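Local coordinates for protein leucyl-tRNA synthetase (Giardia intestinalis, PDB 3PZ6) that forms the CP1 editing domain of a class I synthetase that probably charges tRNA(Leu) with leucine and deacylates misacylated tRNA, at residues L16-Y21 / A65-L70. The protein carries 2 engineered substitutions. Numbering follows the deposited sequence.
Sequences LELINY and AIFDQL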
ATOM      1  N   LEU A  16       3.577  -2.475   4.772  1.00 33.31           N
ATOM      2  CA  LEU A  16       4.305  -2.025   3.602  1.00 33.13           C
ATOM      3  C   LEU A  16       5.678  -1.534   4.041  1.00 35.33           C
ATOM      4  O   LEU A  16       5.803  -0.472   4.655  1.00 36.65           O
ATOM      5  CB  LEU A  16       3.528  -0.925   2.878  1.00 29.10           C
ATOM      6  CG  LEU A  16       2.095  -1.223   2.443  1.00 29.61           C
ATOM      7  CD1 LEU A  16       1.426   0.063   1.971  1.00 26.85           C
ATOM      8  CD2 LEU A  16       2.045  -2.287   1.352  1.00 27.10           C
ATOM      9  N   GLU A  17       6.708  -2.318   3.738  1.00 35.17           N
ATOM     10  CA  GLU A  17       8.050  -2.020   4.224  1.00 38.16           C
ATOM     11  C   GLU A  17       8.691  -0.887   3.438  1.00 35.48           C
ATOM     12  O   GLU A  17       8.880  -0.986   2.223  1.00 31.73           O
ATOM     13  CB  GLU A  17       8.944  -3.264   4.184  1.00 37.05           C
ATOM     14  CG  GLU A  17      10.221  -3.126   5.018  1.00 40.32           C
ATOM     15  CD  GLU A  17      11.206  -4.279   4.833  1.00 57.76           C
ATOM     16  OE1 GLU A  17      12.430  -4.020   4.890  1.00 60.05           O
ATOM     17  OE2 GLU A  17      10.768  -5.436   4.638  1.00 56.50           O
ATOM     18  N   LEU A  18       9.019   0.189   4.141  1.00 31.05           N
ATOM     19  CA  LEU A  18       9.785   1.267   3.552  1.00 32.59           C
ATOM     20  C   LEU A  18      11.184   0.744   3.269  1.00 31.01           C
ATOM     21  O   LEU A  18      11.930   0.414   4.187  1.00 33.00           O
ATOM     22  CB  LEU A  18       9.827   2.476   4.485  1.00 32.84           C
ATOM     23  CG  LEU A  18      10.432   3.768   3.930  1.00 35.43           C
ATOM     24  CD1 LEU A  18       9.589   4.335   2.797  1.00 36.18           C
ATOM     25  CD2 LEU A  18      10.566   4.787   5.042  1.00 31.05           C
ATOM     26  N   ILE A  19      11.510   0.648   1.987  1.00 34.58           N
ATOM     27  CA  ILE A  19      12.770   0.079   1.529  1.00 32.95           C
ATOM     28  C   ILE A  19      13.967   0.863   2.055  1.00 33.77           C
ATOM     29  O   ILE A  19      14.020   2.082   1.946  1.00 35.63           O
ATOM     30  CB  ILE A  19      12.811  -0.010  -0.013  1.00 32.62           C
ATOM     31  CG1 ILE A  19      11.675  -0.911  -0.508  1.00 30.60           C
ATOM     32  CG2 ILE A  19      14.164  -0.518  -0.496  1.00 36.05           C
ATOM     33  CD1 ILE A  19      11.490  -0.914  -2.002  1.00 31.12           C
ATOM     34  N   ASN A  20      14.914   0.147   2.646  1.00 42.64           N
ATOM     35  CA  ASN A  20      16.149   0.751   3.112  1.00 40.22           C
ATOM     36  C   ASN A  20      17.233   0.532   2.069  1.00 44.51           C
ATOM     37  O   ASN A  20      17.755  -0.577   1.916  1.00 46.91           O
ATOM     38  CB  ASN A  20      16.554   0.175   4.470  1.00 40.63           C
ATOM     39  CG  ASN A  20      17.482   1.091   5.248  1.00 40.67           C
ATOM     40  OD1 ASN A  20      18.395   1.702   4.692  1.00 37.70           O
ATOM     41  ND2 ASN A  20      17.254   1.181   6.554  1.00 42.20           N
ATOM     42  N   TYR A  21      17.556   1.599   1.345  1.00 41.23           N
ATOM     43  CA  TYR A  21      18.524   1.528   0.262  1.00 43.05           C
ATOM     44  C   TYR A  21      19.962   1.490   0.760  1.00 50.70           C
ATOM     45  O   TYR A  21      20.866   1.101   0.019  1.00 60.72           O
ATOM     46  CB  TYR A  21      18.301   2.669  -0.729  1.00 46.97           C
ATOM     47  CG  TYR A  21      17.022   2.504  -1.524  1.00 45.66           C
ATOM     48  CD1 TYR A  21      17.001   1.734  -2.685  1.00 41.86           C
ATOM     49  CD2 TYR A  21      15.832   3.097  -1.105  1.00 35.85           C
ATOM     50  CE1 TYR A  21      15.837   1.567  -3.414  1.00 41.45           C
ATOM     51  CE2 TYR A  21      14.659   2.937  -1.830  1.00 39.61           C
ATOM     52  CZ  TYR A  21      14.674   2.170  -2.986  1.00 41.79           C
ATOM     53  OH  TYR A  21      13.529   1.994  -3.718  1.00 39.76           O
ATOM     54  N   ALA A  65      15.488  10.376   3.598  1.00 31.96           N
ATOM     55  CA  ALA A  65      15.142  11.473   4.503  1.00 38.10           C
ATOM     56  C   ALA A  65      14.336  11.005   5.711  1.00 40.15           C
ATOM     57  O   ALA A  65      14.535  11.506   6.819  1.00 41.45           O
ATOM     58  CB  ALA A  65      14.407  12.582   3.761  1.00 38.02           C
ATOM     59  N   ILE A  66      13.431  10.048   5.496  1.00 35.01           N
ATOM     60  CA  ILE A  66      12.681   9.444   6.595  1.00 34.86           C
ATOM     61  C   ILE A  66      13.635   8.721   7.552  1.00 42.95           C
ATOM     62  O   ILE A  66      13.532   8.883   8.765  1.00 43.04           O
ATOM     63  CB  ILE A  66      11.571   8.489   6.095  1.00 31.85           C
ATOM     64  CG1 ILE A  66      10.494   9.271   5.332  1.00 35.77           C
ATOM     65  CG2 ILE A  66      10.938   7.740   7.262  1.00 35.50           C
ATOM     66  CD1 ILE A  66       9.592   8.414   4.442  1.00 29.38           C
ATOM     67  N   PHE A  67      14.571   7.948   6.997  1.00 38.66           N
ATOM     68  CA  PHE A  67      15.552   7.229   7.810  1.00 45.89           C
ATOM     69  C   PHE A  67      16.480   8.179   8.570  1.00 47.76           C
ATOM     70  O   PHE A  67      16.690   8.008   9.768  1.00 50.35           O
ATOM     71  CB  PHE A  67      16.359   6.222   6.974  1.00 40.80           C
ATOM     72  CG  PHE A  67      15.598   4.972   6.616  1.00 33.06           C
ATOM     73  CD1 PHE A  67      15.156   4.100   7.601  1.00 34.96           C
ATOM     74  CD2 PHE A  67      15.340   4.656   5.289  1.00 34.74           C
ATOM     75  CE1 PHE A  67      14.451   2.944   7.268  1.00 33.74           C
ATOM     76  CE2 PHE A  67      14.636   3.505   4.950  1.00 33.69           C
ATOM     77  CZ  PHE A  67      14.193   2.648   5.939  1.00 25.81           C
ATOM     78  N   ASP A  68      17.009   9.185   7.877  1.00 45.49           N
ATOM     79  CA  ASP A  68      17.871  10.193   8.503  1.00 47.05           C
ATOM     80  C   ASP A  68      17.206  10.851   9.710  1.00 52.54           C
ATOM     81  O   ASP A  68      17.856  11.093  10.729  1.00 59.39           O
ATOM     82  CB  ASP A  68      18.294  11.258   7.488  1.00 49.09           C
ATOM     83  CG  ASP A  68      19.417  10.788   6.578  1.00 58.99           C
ATOM     84  OD1 ASP A  68      19.839   9.615   6.696  1.00 60.72           O
ATOM     85  OD2 ASP A  68      19.882  11.593   5.739  1.00 63.50           O
ATOM     86  N   GLN A  69      15.909  11.123   9.584  1.00 52.35           N
ATOM     87  CA  GLN A  69      15.113  11.716  10.650  1.00 48.32           C
ATOM     88  C   GLN A  69      14.889  10.720  11.788  1.00 55.78           C
ATOM     89  O   GLN A  69      14.914  11.095  12.959  1.00 59.72           O
ATOM     90  CB  GLN A  69      13.773  12.192  10.086  1.00 49.61           C
ATOM     91  CG  GLN A  69      12.896  12.955  11.061  1.00 57.87           C
ATOM     92  CD  GLN A  69      11.435  12.950  10.649  1.00 64.51           C
ATOM     93  OE1 GLN A  69      11.091  13.267   9.503  1.00 56.09           O
ATOM     94  NE2 GLN A  69      10.564  12.591  11.586  1.00 58.36           N
ATOM     95  N   LEU A  70      14.675   9.453  11.442  1.00 53.53           N
ATOM     96  CA  LEU A  70      14.493   8.401  12.444  1.00 59.13           C
ATOM     97  C   LEU A  70      15.786   8.139  13.226  1.00 62.40           C
ATOM     98  O   LEU A  70      15.757   7.891  14.431  1.00 60.97           O
ATOM     99  CB  LEU A  70      13.963   7.117  11.798  1.00 53.19           C
ATOM    100  CG  LEU A  70      12.561   7.169  11.174  1.00 53.22           C
ATOM    101  CD1 LEU A  70      12.229   5.870  10.453  1.00 43.29           C
ATOM    102  CD2 LEU A  70      11.482   7.502  12.204  1.00 51.14           C
TER
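Leu18 and Asn20 meet Ile66 and Phe67 where the end of strand 10-18 and the turn after it pass helix 61-71. The backbones stay apart: CA of Asn20 lies 8.0 Å from CA of Phe67. No hydrogen bond joins the two segments; they meet by packing, with backbone carbonyls as well as side chains against the Phe67 ring. This ring reaches in between Leu18 and Asn20. The Asn20 amide is stacked over one face, its plane 24° from that of the ring. Asn20 ND2 sits toward the rim, 3.4 Å from CE1 of Phe67. With CG anti to the backbone N (chi1 -158°), Asn20 CG comes over the ring. Asn20 is also the N-cap of helix 21-25, and its OD1 makes a weak hydrogen bond to Thr22 N. In this CP1 editing domain the contact packs helix 61-71 against the mixed sheet, where strand 10-18 pairs with strand 79-86. Leu18 CD2 lies over the opposite face of the ring, 4.3 Å from CE2 of Phe67. Leu18 CD2 also meets Ile66 CG2 at 3.7 Å. At the ring edge, Ile19 O lies in plane, 3.4 Å from Phe67 CE2. This carbonyl also accepts a hydrogen bond from Asn63 ND2.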